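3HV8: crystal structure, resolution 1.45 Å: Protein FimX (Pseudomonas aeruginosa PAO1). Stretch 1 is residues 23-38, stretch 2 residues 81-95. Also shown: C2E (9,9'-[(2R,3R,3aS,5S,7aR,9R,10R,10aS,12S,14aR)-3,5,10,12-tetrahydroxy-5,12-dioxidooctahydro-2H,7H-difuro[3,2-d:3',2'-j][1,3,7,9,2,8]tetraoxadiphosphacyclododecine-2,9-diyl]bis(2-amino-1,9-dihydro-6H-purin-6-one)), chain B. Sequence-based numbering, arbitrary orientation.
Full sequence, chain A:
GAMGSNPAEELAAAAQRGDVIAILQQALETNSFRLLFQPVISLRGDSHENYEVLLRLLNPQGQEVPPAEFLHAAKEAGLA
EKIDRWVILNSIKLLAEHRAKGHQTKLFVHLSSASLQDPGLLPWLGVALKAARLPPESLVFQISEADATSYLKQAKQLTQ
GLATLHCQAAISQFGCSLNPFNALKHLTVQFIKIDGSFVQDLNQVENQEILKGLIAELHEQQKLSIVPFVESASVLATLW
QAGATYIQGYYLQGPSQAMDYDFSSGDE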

ATOM      1  N   ILE A  23     -21.157  -7.057  12.641  1.00 27.28           N
ATOM      2  CA  ILE A  23     -20.923  -7.505  11.275  1.00 25.02           C
ATOM      3  C   ILE A  23     -19.445  -7.838  11.021  1.00 27.82           C
ATOM      4  O   ILE A  23     -19.130  -8.860  10.415  1.00 27.61           O
ATOM      5  CB  ILE A  23     -21.445  -6.485  10.250  1.00 28.08           C
ATOM      6  CG1 ILE A  23     -22.982  -6.451  10.265  1.00 33.98           C
ATOM      7  CG2 ILE A  23     -20.943  -6.801   8.853  1.00 31.07           C
ATOM      8  CD1 ILE A  23     -23.572  -5.397   9.354  1.00 41.06           C
ATOM      9  N   LEU A  24     -18.537  -6.988  11.490  1.00 28.07           N
ATOM     10  CA  LEU A  24     -17.106  -7.234  11.324  1.00 25.47           C
ATOM     11  C   LEU A  24     -16.626  -8.473  12.065  1.00 28.64           C
ATOM     12  O   LEU A  24     -15.837  -9.259  11.520  1.00 28.02           O
ATOM     13  CB  LEU A  24     -16.306  -6.014  11.790  1.00 25.03           C
ATOM     14  CG  LEU A  24     -16.384  -4.788  10.879  1.00 26.04           C
ATOM     15  CD1 LEU A  24     -15.795  -3.582  11.612  1.00 29.73           C
ATOM     16  CD2 LEU A  24     -15.664  -5.032   9.549  1.00 27.94           C
ATOM     17  N   GLN A  25     -17.080  -8.639  13.305  1.00 27.58           N
ATOM     18  CA  GLN A  25     -16.714  -9.810  14.100  1.00 30.98           C
ATOM     19  C   GLN A  25     -17.085 -11.088  13.344  1.00 28.63           C
ATOM     20  O   GLN A  25     -16.283 -12.020  13.237  1.00 30.84           O
ATOM     21  CB  GLN A  25     -17.390  -9.754  15.477  1.00 32.78           C
ATOM     22  CG  GLN A  25     -16.750  -8.714  16.407  1.00 34.12           C
ATOM     23  CD  GLN A  25     -17.599  -8.363  17.624  1.00 38.56           C
ATOM     24  OE1 GLN A  25     -18.832  -8.373  17.569  1.00 42.68           O
ATOM     25  NE2 GLN A  25     -16.936  -8.032  18.728  1.00 44.94           N
ATOM     26  N   GLN A  26     -18.295 -11.107  12.810  1.00 28.71           N
ATOM     27  CA  GLN A  26     -18.793 -12.244  12.040  1.00 31.20           C
ATOM     28  C   GLN A  26     -18.041 -12.404  10.715  1.00 31.59           C
ATOM     29  O   GLN A  26     -17.681 -13.511  10.321  1.00 30.58           O
ATOM     30  CB  GLN A  26     -20.288 -12.051  11.803  1.00 30.95           C
ATOM     31  CG  GLN A  26     -20.960 -13.000  10.868  1.00 41.76           C
ATOM     32  CD  GLN A  26     -22.459 -12.819  10.928  1.00 50.85           C
ATOM     33  OE1 GLN A  26     -23.104 -13.247  11.885  1.00 43.67           O
ATOM     34  NE2 GLN A  26     -23.020 -12.154   9.925  1.00 51.26           N
ATOM     35  N   ALA A  27     -17.800 -11.296  10.021  1.00 27.23           N
ATOM     36  CA  ALA A  27     -17.105 -11.328   8.734  1.00 26.79           C
ATOM     37  C   ALA A  27     -15.707 -11.954   8.828  1.00 25.29           C
ATOM     38  O   ALA A  27     -15.294 -12.678   7.916  1.00 26.15           O
ATOM     39  CB  ALA A  27     -16.998  -9.896   8.170  1.00 26.28           C
ATOM     40  N   LEU A  28     -14.996 -11.659   9.915  1.00 26.46           N
ATOM     41  CA  LEU A  28     -13.657 -12.184  10.181  1.00 27.31           C
ATOM     42  C   LEU A  28     -13.638 -13.694  10.338  1.00 31.72           C
ATOM     43  O   LEU A  28     -12.592 -14.325  10.174  1.00 34.06           O
ATOM     44  CB  LEU A  28     -13.068 -11.545  11.437  1.00 29.38           C
ATOM     45  CG  LEU A  28     -12.513 -10.139  11.205  1.00 27.48           C
ATOM     46  CD1 LEU A  28     -12.330  -9.437  12.537  1.00 32.36           C
ATOM     47  CD2 LEU A  28     -11.208 -10.201  10.388  1.00 28.92           C
ATOM     48  N   GLU A  29     -14.795 -14.261  10.656  1.00 27.50           N
ATOM     49  CA  GLU A  29     -14.896 -15.711  10.848  1.00 32.98           C
ATOM     50  C   GLU A  29     -15.572 -16.435   9.686  1.00 33.00           C
ATOM     51  O   GLU A  29     -15.662 -17.668   9.691  1.00 33.43           O
ATOM     52  CB  GLU A  29     -15.628 -16.023  12.156  1.00 33.85           C
ATOM     53  CG  GLU A  29     -14.948 -15.481  13.405  1.00 39.24           C
ATOM     54  CD  GLU A  29     -13.630 -16.174  13.721  1.00 55.65           C
ATOM     55  OE1 GLU A  29     -13.027 -15.845  14.765  1.00 71.63           O
ATOM     56  OE2 GLU A  29     -13.195 -17.047  12.937  1.00 54.81           O
ATOM     57  N   THR A  30     -16.048 -15.694   8.696  1.00 28.26           N
ATOM     58  CA  THR A  30     -16.778 -16.294   7.578  1.00 30.17           C
ATOM     59  C   THR A  30     -16.261 -15.915   6.188  1.00 27.00           C
ATOM     60  O   THR A  30     -16.939 -16.137   5.187  1.00 28.21           O
ATOM     61  CB  THR A  30     -18.256 -15.915   7.639  1.00 27.88           C
ATOM     62  OG1 THR A  30     -18.364 -14.481   7.613  1.00 29.13           O
ATOM     63  CG2 THR A  30     -18.894 -16.437   8.912  1.00 32.24           C
ATOM     64  N   ASN A  31     -15.060 -15.338   6.122  1.00 27.10           N
ATOM     65  CA  ASN A  31     -14.496 -14.855   4.850  1.00 27.50           C
ATOM     66  C   ASN A  31     -15.396 -13.850   4.137  1.00 23.53           C
ATOM     67  O   ASN A  31     -15.434 -13.812   2.912  1.00 27.04           O
ATOM     68  CB  ASN A  31     -14.179 -16.002   3.868  1.00 25.74           C
ATOM     69  CG  ASN A  31     -12.885 -16.716   4.194  1.00 31.37           C
ATOM     70  OD1 ASN A  31     -11.974 -16.147   4.781  1.00 29.32           O
ATOM     71  ND2 ASN A  31     -12.804 -17.986   3.811  1.00 28.65           N
ATOM     72  N   SER A  32     -16.111 -13.028   4.909  1.00 25.59           N
ATOM     73  CA  SER A  32     -17.020 -12.063   4.304  1.00 26.83           C
ATOM     74  C   SER A  32     -16.301 -10.758   3.988  1.00 26.73           C
ATOM     75  O   SER A  32     -16.785  -9.665   4.304  1.00 28.60           O
ATOM     76  CB  SER A  32     -18.243 -11.809   5.177  1.00 28.67           C
ATOM     77  OG  SER A  32     -19.287 -11.261   4.390  1.00 33.78           O
ATOM     78  N   PHE A  33     -15.140 -10.908   3.370  1.00 26.07           N
ATOM     79  CA  PHE A  33     -14.348  -9.806   2.821  1.00 24.54           C
ATOM     80  C   PHE A  33     -13.925 -10.202   1.418  1.00 27.98           C
ATOM     81  O   PHE A  33     -13.917 -11.392   1.055  1.00 28.09           O
ATOM     82  CB  PHE A  33     -13.080  -9.542   3.643  1.00 23.08           C
ATOM     83  CG  PHE A  33     -13.334  -9.001   5.021  1.00 24.32           C
ATOM     84  CD1 PHE A  33     -13.487  -7.635   5.229  1.00 25.22           C
ATOM     85  CD2 PHE A  33     -13.400  -9.852   6.120  1.00 27.77           C
ATOM     86  CE1 PHE A  33     -13.701  -7.135   6.489  1.00 26.38           C
ATOM     87  CE2 PHE A  33     -13.617  -9.350   7.388  1.00 26.96           C
ATOM     88  CZ  PHE A  33     -13.765  -7.974   7.575  1.00 27.07           C
ATOM     89  N   ARG A  34     -13.535  -9.219   0.621  1.00 25.96           N
ATOM     90  CA  ARG A  34     -13.018  -9.498  -0.703  1.00 24.25           C
ATOM     91  C   ARG A  34     -11.779  -8.638  -0.931  1.00 25.86           C
ATOM     92  O   ARG A  34     -11.768  -7.454  -0.579  1.00 23.70           O
ATOM     93  CB  ARG A  34     -14.075  -9.180  -1.747  1.00 25.68           C
ATOM     94  CG  ARG A  34     -13.590  -9.291  -3.183  1.00 31.16           C
ATOM     95  CD  ARG A  34     -14.745  -9.120  -4.158  1.00 37.36           C
ATOM     96  NE  ARG A  34     -15.760 -10.150  -3.953  1.00 37.40           N
ATOM     97  CZ  ARG A  34     -17.051 -10.000  -4.230  1.00 41.29           C
ATOM     98  NH1 ARG A  34     -17.892 -11.002  -4.005  1.00 42.36           N
ATOM     99  NH2 ARG A  34     -17.501  -8.856  -4.728  1.00 38.45           N
ATOM    100  N   LEU A  35     -10.738  -9.223  -1.515  1.00 24.00           N
ATOM    101  CA  LEU A  35      -9.579  -8.450  -1.952  1.00 24.17           C
ATOM    102  C   LEU A  35      -9.732  -8.018  -3.406  1.00 25.35           C
ATOM    103  O   LEU A  35     -10.088  -8.825  -4.282  1.00 26.99           O
ATOM    104  CB  LEU A  35      -8.298  -9.264  -1.799  1.00 22.77           C
ATOM    105  CG  LEU A  35      -7.985  -9.735  -0.383  1.00 24.57           C
ATOM    106  CD1 LEU A  35      -6.673 -10.487  -0.321  1.00 26.03           C
ATOM    107  CD2 LEU A  35      -7.979  -8.552   0.585  1.00 23.37           C
ATOM    108  N   LEU A  36      -9.452  -6.742  -3.665  1.00 23.73           N
ATOM    109  CA  LEU A  36      -9.300  -6.240  -5.019  1.00 22.84           C
ATOM    110  C   LEU A  36      -7.824  -5.897  -5.248  1.00 24.47           C
ATOM    111  O   LEU A  36      -7.060  -5.711  -4.290  1.00 23.76           O
ATOM    112  CB  LEU A  36     -10.157  -4.992  -5.234  1.00 24.58           C
ATOM    113  CG  LEU A  36     -11.631  -5.107  -4.839  1.00 24.39           C
ATOM    114  CD1 LEU A  36     -12.322  -3.763  -5.107  1.00 27.59           C
ATOM    115  CD2 LEU A  36     -12.309  -6.253  -5.608  1.00 26.38           C
ATOM    116  N   PHE A  37      -7.447  -5.790  -6.519  1.00 23.00           N
ATOM    117  CA  PHE A  37      -6.063  -5.629  -6.937  1.00 23.89           C
ATOM    118  C   PHE A  37      -5.982  -4.518  -7.947  1.00 24.89           C
ATOM    119  O   PHE A  37      -6.736  -4.506  -8.916  1.00 26.31           O
ATOM    120  CB  PHE A  37      -5.569  -6.945  -7.537  1.00 25.69           C
ATOM    121  CG  PHE A  37      -5.711  -8.106  -6.598  1.00 25.08           C
ATOM    122  CD1 PHE A  37      -4.725  -8.381  -5.665  1.00 28.37           C
ATOM    123  CD2 PHE A  37      -6.846  -8.899  -6.624  1.00 28.24           C
ATOM    124  CE1 PHE A  37      -4.866  -9.427  -4.769  1.00 29.37           C
ATOM    125  CE2 PHE A  37      -6.993  -9.951  -5.736  1.00 29.12           C
ATOM    126  CZ  PHE A  37      -5.997 -10.216  -4.812  1.00 34.95           C
ATOM    127  N   GLN A  38      -5.094  -3.559  -7.718  1.00 22.33           N
ATOM    128  CA  GLN A  38      -4.907  -2.473  -8.671  1.00 22.55           C
ATOM    129  C   GLN A  38      -3.460  -2.430  -9.120  1.00 23.82           C
ATOM    130  O   GLN A  38      -2.559  -2.227  -8.306  1.00 24.42           O
ATOM    131  CB  GLN A  38      -5.335  -1.125  -8.081  1.00 22.65           C
ATOM    132  CG  GLN A  38      -5.217   0.003  -9.106  1.00 23.52           C
ATOM    133  CD  GLN A  38      -5.723   1.331  -8.608  1.00 25.04           C
ATOM    134  OE1 GLN A  38      -5.817   1.577  -7.401  1.00 28.39           O
ATOM    135  NE2 GLN A  38      -6.063   2.214  -9.545  1.00 24.55           N
ATOM    136  N   GLU A  81      -6.137  -5.305  14.008  1.00 23.56           N
ATOM    137  CA  GLU A  81      -5.073  -6.275  13.809  1.00 22.62           C
ATOM    138  C   GLU A  81      -5.602  -7.530  13.134  1.00 22.76           C
ATOM    139  O   GLU A  81      -4.989  -8.055  12.206  1.00 23.73           O
ATOM    140  CB  GLU A  81      -4.408  -6.636  15.136  1.00 22.66           C
ATOM    141  CG  GLU A  81      -3.777  -5.448  15.879  1.00 26.73           C
ATOM    142  CD  GLU A  81      -4.715  -4.801  16.892  1.00 31.02           C
ATOM    143  OE1 GLU A  81      -5.950  -4.905  16.740  1.00 29.88           O
ATOM    144  OE2 GLU A  81      -4.203  -4.182  17.851  1.00 34.79           O
ATOM    145  N   LYS A  82      -6.762  -8.005  13.586  1.00 22.01           N
ATOM    146  CA  LYS A  82      -7.378  -9.185  12.977  1.00 24.59           C
ATOM    147  C   LYS A  82      -7.720  -8.971  11.505  1.00 21.52           C
ATOM    148  O   LYS A  82      -7.541  -9.864  10.686  1.00 23.61           O
ATOM    149  CB  LYS A  82      -8.639  -9.604  13.745  1.00 25.64           C
ATOM    150  CG  LYS A  82      -8.358 -10.503  14.929  1.00 38.38           C
ATOM    151  CD  LYS A  82      -9.638 -11.146  15.439  1.00 53.92           C
ATOM    152  CE  LYS A  82     -10.008 -10.611  16.806  1.00 64.28           C
ATOM    153  NZ  LYS A  82      -8.993 -11.029  17.810  1.00 54.07           N
ATOM    154  N   ILE A  83      -8.231  -7.795  11.154  1.00 22.36           N
ATOM    155  CA  ILE A  83      -8.487  -7.498   9.753  1.00 21.58           C
ATOM    156  C   ILE A  83      -7.195  -7.528   8.938  1.00 22.17           C
ATOM    157  O   ILE A  83      -7.139  -8.134   7.862  1.00 22.64           O
ATOM    158  CB  ILE A  83      -9.202  -6.131   9.592  1.00 22.68           C
ATOM    159  CG1 ILE A  83     -10.648  -6.242  10.090  1.00 24.06           C
ATOM    160  CG2 ILE A  83      -9.128  -5.650   8.151  1.00 23.39           C
ATOM    161  CD1 ILE A  83     -11.401  -4.914  10.108  1.00 26.49           C
ATOM    162  N   ASP A  84      -6.143  -6.907   9.461  1.00 20.98           N
ATOM    163  CA  ASP A  84      -4.863  -6.931   8.762  1.00 22.77           C
ATOM    164  C   ASP A  84      -4.336  -8.366   8.592  1.00 24.42           C
ATOM    165  O   ASP A  84      -3.822  -8.708   7.532  1.00 22.33           O
ATOM    166  CB  ASP A  84      -3.821  -6.061   9.487  1.00 21.87           C
ATOM    167  CG  ASP A  84      -4.036  -4.566   9.270  1.00 24.67           C
ATOM    168  OD1 ASP A  84      -4.810  -4.169   8.364  1.00 23.01           O
ATOM    169  OD2 ASP A  84      -3.422  -3.794  10.026  1.00 25.10           O
ATOM    170  N   ARG A  85      -4.473  -9.208   9.614  1.00 21.97           N
ATOM    171  CA  ARG A  85      -4.006 -10.588   9.473  1.00 23.15           C
ATOM    172  C   ARG A  85      -4.808 -11.321   8.400  1.00 23.31           C
ATOM    173  O   ARG A  85      -4.241 -12.118   7.653  1.00 23.44           O
ATOM    174  CB  ARG A  85      -4.104 -11.366  10.793  1.00 22.87           C
ATOM    175  CG  ARG A  85      -3.393 -10.732  11.995  1.00 29.75           C
ATOM    176  CD  ARG A  85      -1.878 -10.764  11.921  1.00 36.66           C
ATOM    177  NE  ARG A  85      -1.256 -10.248  13.152  1.00 34.31           N
ATOM    178  CZ  ARG A  85      -0.908 -11.000  14.198  1.00 35.65           C
ATOM    179  NH1 ARG A  85      -0.353 -10.441  15.271  1.00 34.35           N
ATOM    180  NH2 ARG A  85      -1.111 -12.314  14.177  1.00 39.97           N
ATOM    181  N   TRP A  86      -6.115 -11.054   8.311  1.00 22.46           N
ATOM    182  CA  TRP A  86      -6.952 -11.675   7.275  1.00 22.71           C
ATOM    183  C   TRP A  86      -6.439 -11.261   5.892  1.00 22.67           C
ATOM    184  O   TRP A  86      -6.284 -12.090   4.994  1.00 23.55           O
ATOM    185  CB  TRP A  86      -8.432 -11.269   7.442  1.00 23.87           C
ATOM    186  CG  TRP A  86      -9.351 -12.046   6.562  1.00 23.36           C
ATOM    187  CD1 TRP A  86     -10.054 -13.178   6.914  1.00 26.64           C
ATOM    188  CD2 TRP A  86      -9.672 -11.789   5.191  1.00 21.90           C
ATOM    189  NE1 TRP A  86     -10.778 -13.626   5.847  1.00 25.32           N
ATOM    190  CE2 TRP A  86     -10.557 -12.811   4.769  1.00 26.12           C
ATOM    191  CE3 TRP A  86      -9.283 -10.810   4.265  1.00 24.16           C
ATOM    192  CZ2 TRP A  86     -11.075 -12.870   3.470  1.00 25.44           C
ATOM    193  CZ3 TRP A  86      -9.797 -10.870   2.973  1.00 24.56           C
ATOM    194  CH2 TRP A  86     -10.680 -11.900   2.587  1.00 26.14           C
ATOM    195  N   VAL A  87      -6.154  -9.974   5.723  1.00 22.36           N
ATOM    196  CA  VAL A  87      -5.686  -9.485   4.442  1.00 23.23           C
ATOM    197  C   VAL A  87      -4.341 -10.088   4.086  1.00 21.99           C
ATOM    198  O   VAL A  87      -4.144 -10.551   2.968  1.00 23.17           O
ATOM    199  CB  VAL A  87      -5.583  -7.947   4.441  1.00 20.39           C
ATOM    200  CG1 VAL A  87      -4.866  -7.461   3.171  1.00 22.16           C
ATOM    201  CG2 VAL A  87      -6.982  -7.303   4.576  1.00 23.03           C
ATOM    202  N   ILE A  88      -3.423 -10.091   5.052  1.00 21.29           N
ATOM    203  CA  ILE A  88      -2.076 -10.597   4.818  1.00 22.40           C
ATOM    204  C   ILE A  88      -2.116 -12.092   4.534  1.00 25.68           C
ATOM    205  O   ILE A  88      -1.468 -12.563   3.612  1.00 23.41           O
ATOM    206  CB  ILE A  88      -1.160 -10.325   6.011  1.00 21.65           C
ATOM    207  CG1 ILE A  88      -0.983  -8.807   6.204  1.00 23.72           C
ATOM    208  CG2 ILE A  88       0.205 -11.002   5.827  1.00 24.79           C
ATOM    209  CD1 ILE A  88      -0.397  -8.435   7.560  1.00 23.55           C
ATOM    210  N   LEU A  89      -2.877 -12.837   5.322  1.00 23.55           N
ATOM    211  CA  LEU A  89      -2.956 -14.281   5.120  1.00 26.08           C
ATOM    212  C   LEU A  89      -3.453 -14.611   3.720  1.00 26.03           C
ATOM    213  O   LEU A  89      -2.918 -15.495   3.024  1.00 27.08           O
ATOM    214  CB  LEU A  89      -3.881 -14.893   6.168  1.00 27.30           C
ATOM    215  CG  LEU A  89      -3.896 -16.407   6.195  1.00 29.50           C
ATOM    216  CD1 LEU A  89      -2.549 -16.889   6.718  1.00 33.27           C
ATOM    217  CD2 LEU A  89      -5.035 -16.897   7.072  1.00 33.06           C
ATOM    218  N   ASN A  90      -4.480 -13.899   3.282  1.00 24.58           N
ATOM    219  CA  ASN A  90      -5.061 -14.139   1.976  1.00 26.31           C
ATOM    220  C   ASN A  90      -4.210 -13.616   0.833  1.00 32.56           C
ATOM    221  O   ASN A  90      -4.166 -14.206  -0.239  1.00 30.90           O
ATOM    222  CB  ASN A  90      -6.490 -13.624   1.935  1.00 28.34           C
ATOM    223  CG  ASN A  90      -7.423 -14.544   2.663  1.00 26.73           C
ATOM    224  OD1 ASN A  90      -7.818 -14.290   3.812  1.00 31.49           O
ATOM    225  ND2 ASN A  90      -7.713 -15.672   2.039  1.00 27.34           N
ATOM    226  N   SER A  91      -3.501 -12.526   1.075  1.00 25.47           N
ATOM    227  CA  SER A  91      -2.581 -12.020   0.068  1.00 27.94           C
ATOM    228  C   SER A  91      -1.486 -13.043  -0.175  1.00 30.56           C
ATOM    229  O   SER A  91      -1.153 -13.340  -1.332  1.00 30.53           O
ATOM    230  CB  SER A  91      -1.971 -10.701   0.528  1.00 26.87           C
ATOM    231  OG  SER A  91      -2.967  -9.694   0.499  1.00 25.64           O
ATOM    232  N   ILE A  92      -0.933 -13.588   0.907  1.00 28.04           N
ATOM    233  CA  ILE A  92       0.122 -14.599   0.825  1.00 31.89           C
ATOM    234  C   ILE A  92      -0.365 -15.797   0.017  1.00 37.12           C
ATOM    235  O   ILE A  92       0.351 -16.318  -0.839  1.00 38.66           O
ATOM    236  CB  ILE A  92       0.552 -15.076   2.236  1.00 28.36           C
ATOM    237  CG1 ILE A  92       1.417 -14.015   2.910  1.00 27.49           C
ATOM    238  CG2 ILE A  92       1.287 -16.423   2.145  1.00 32.33           C
ATOM    239  CD1 ILE A  92       1.646 -14.234   4.388  1.00 31.62           C
ATOM    240  N   LYS A  93      -1.595 -16.218   0.280  1.00 32.56           N
ATOM    241  CA  LYS A  93      -2.186 -17.353  -0.423  1.00 35.88           C
ATOM    242  C   LYS A  93      -2.406 -17.093  -1.918  1.00 44.09           C
ATOM    243  O   LYS A  93      -1.886 -17.831  -2.757  1.00 44.56           O
ATOM    244  CB  LYS A  93      -3.502 -17.752   0.235  1.00 37.95           C
ATOM    245  CG  LYS A  93      -4.109 -19.024  -0.330  1.00 40.55           C
ATOM    246  CD  LYS A  93      -5.339 -19.440   0.450  1.00 45.07           C
ATOM    247  CE  LYS A  93      -5.967 -20.685  -0.157  1.00 55.52           C
ATOM    248  NZ  LYS A  93      -6.202 -20.516  -1.618  1.00 63.78           N
ATOM    249  N   LEU A  94      -3.184 -16.057  -2.243  1.00 40.46           N
ATOM    250  CA  LEU A  94      -3.506 -15.719  -3.633  1.00 38.47           C
ATOM    251  C   LEU A  94      -2.239 -15.469  -4.423  1.00 44.05           C
ATOM    252  O   LEU A  94      -2.173 -15.742  -5.630  1.00 44.04           O
ATOM    253  CB  LEU A  94      -4.402 -14.477  -3.708  1.00 34.36           C
ATOM    254  CG  LEU A  94      -5.909 -14.716  -3.632  1.00 44.04           C
ATOM    255  CD1 LEU A  94      -6.638 -13.407  -3.379  1.00 47.87           C
ATOM    256  CD2 LEU A  94      -6.407 -15.381  -4.909  1.00 51.09           C
ATOM    257  N   LEU A  95      -1.234 -14.936  -3.741  1.00 41.61           N
ATOM    258  CA  LEU A  95       0.047 -14.674  -4.361  1.00 42.31           C
ATOM    259  C   LEU A  95       0.651 -16.008  -4.748  1.00 44.90           C
ATOM    260  O   LEU A  95       0.926 -16.253  -5.920  1.00 52.51           O
ATOM    261  CB  LEU A  95       0.973 -13.919  -3.404  1.00 45.10           C
ATOM    262  CG  LEU A  95       2.176 -13.165  -3.980  1.00 45.85           C
ATOM    263  CD1 LEU A  95       1.845 -12.499  -5.312  1.00 41.86           C
ATOM    264  CD2 LEU A  95       2.684 -12.138  -2.978  1.00 39.00           C
TER
HETATM  265  P1  C2E B 900      -5.372   4.789  -0.075  1.00 26.53           P
HETATM  266  O2P C2E B 900      -3.826   5.189  -0.139  1.00 35.94           O
HETATM  267  O1P C2E B 900      -6.132   6.051  -0.188  1.00 45.66           O
HETATM  268  O5' C2E B 900      -5.884   3.925  -1.313  1.00 39.66           O
HETATM  269  C5' C2E B 900      -6.202   4.630  -2.529  1.00 33.20           C
HETATM  270  C4' C2E B 900      -7.705   4.945  -2.688  1.00 26.96           C
HETATM  271  O4' C2E B 900      -7.908   5.582  -3.973  1.00 26.51           O
HETATM  272  C3' C2E B 900      -8.401   3.594  -2.788  1.00 24.86           C
HETATM  273  O3' C2E B 900      -9.678   3.670  -2.137  1.00 22.26           O
HETATM  274  C2' C2E B 900      -8.512   3.333  -4.309  1.00 26.46           C
HETATM  275  O2' C2E B 900      -9.625   2.535  -4.668  1.00 29.30           O
HETATM  276  C1' C2E B 900      -8.683   4.759  -4.832  1.00 24.07           C
HETATM  277  N9  C2E B 900      -8.239   4.966  -6.202  1.00 25.74           N
HETATM  278  C8  C2E B 900      -7.408   4.157  -6.941  1.00 28.31           C
HETATM  279  N7  C2E B 900      -7.092   4.761  -8.064  1.00 27.53           N
HETATM  280  C5  C2E B 900      -7.723   5.971  -8.101  1.00 25.77           C
HETATM  281  C6  C2E B 900      -7.761   7.022  -9.044  1.00 28.14           C
HETATM  282  O6  C2E B 900      -7.107   7.009 -10.089  1.00 26.79           O
HETATM  283  N1  C2E B 900      -8.531   8.077  -8.740  1.00 29.93           N
HETATM  284  C2  C2E B 900      -9.244   8.141  -7.583  1.00 34.87           C
HETATM  285  N2  C2E B 900     -10.004   9.256  -7.340  1.00 38.87           N
HETATM  286  N3  C2E B 900      -9.218   7.173  -6.698  1.00 32.40           N
HETATM  287  C4  C2E B 900      -8.467   6.095  -6.928  1.00 25.32           C
HETATM  288  P11 C2E B 900     -10.073   2.449  -1.165  1.00 22.13           P
HETATM  289  O21 C2E B 900     -11.530   2.717  -0.635  1.00 25.37           O
HETATM  290  O11 C2E B 900      -9.872   1.149  -1.836  1.00 24.95           O
HETATM  291  O5A C2E B 900      -9.015   2.526   0.014  1.00 21.85           O
HETATM  292  C5A C2E B 900      -8.989   3.692   0.848  1.00 22.65           C
HETATM  293  C4A C2E B 900      -8.024   3.496   2.015  1.00 21.67           C
HETATM  294  O4A C2E B 900      -8.464   2.384   2.810  1.00 21.59           O
HETATM  295  C3A C2E B 900      -6.592   3.146   1.609  1.00 24.28           C
HETATM  296  O3A C2E B 900      -5.792   4.297   1.366  1.00 25.12           O
HETATM  297  C2A C2E B 900      -6.084   2.493   2.896  1.00 21.33           C
HETATM  298  O2A C2E B 900      -5.802   3.497   3.887  1.00 23.31           O
HETATM  299  C1A C2E B 900      -7.336   1.754   3.382  1.00 21.14           C
HETATM  300  N91 C2E B 900      -7.279   0.375   2.911  1.00 20.76           N
HETATM  301  C81 C2E B 900      -7.750  -0.147   1.740  1.00 21.80           C
HETATM  302  N71 C2E B 900      -7.493  -1.426   1.724  1.00 20.90           N
HETATM  303  C51 C2E B 900      -6.914  -1.797   2.905  1.00 21.56           C
HETATM  304  C61 C2E B 900      -6.461  -3.005   3.474  1.00 19.94           C
HETATM  305  O61 C2E B 900      -6.430  -4.076   2.856  1.00 22.69           O
HETATM  306  N11 C2E B 900      -5.949  -2.913   4.730  1.00 20.23           N
HETATM  307  C21 C2E B 900      -5.874  -1.735   5.423  1.00 20.31           C
HETATM  308  N21 C2E B 900      -5.305  -1.725   6.665  1.00 23.07           N
HETATM  309  N31 C2E B 900      -6.265  -0.603   4.900  1.00 21.11           N
HETATM  310  C41 C2E B 900      -6.793  -0.629   3.671  1.00 20.14           C

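Trp-86 is the hub of this contact, covering more surface than any other residue. With chi1 in the t well, its indole reaches from the helix of stretch 2 toward the turn where stretch 1 passes from helix to strand. Tryptophan suits this place because it offers both a broad apolar face and one polar edge atom. Over the face sits the CB of Phe-33, 3.7 Å from the centroid of the Trp-86 six-membered ring and 20° off its normal, a CH-pi contact; the two aromatic rings themselves meet obliquely. At the edge, Trp-86 NE1 donates a hydrogen bond of 3.0 Å to Asn-31 OD1. Asn-31, with positive phi, is a residue type that tolerates this conformation well, and its short amide gives the indole NH an acceptor at the ring's edge.

Leu-35 points from the strand toward the helix. Leu-35 CD2 lies 3.8 Å from Trp-86 CZ3, at the ring edge, and 4.2 Å from Val-87 CG1, while Leu-35 CD1 approaches Leu-94 CD1 at 4.2 Å. The fork at the end of leucine lets its two methyls touch successive turns of the helix. Leu-94 CD1 also meets the edge of the Phe-37 ring, 3.6 Å from Phe-37 CZ.

The CA-to-CB bond of Leu-28 points sideways, but its end comes nearer, so leucine's length brings Leu-28 CD2 to 4.0 Å from Ile-83 CG1 and 4.2 Å from Trp-86 CB, an apolar fit.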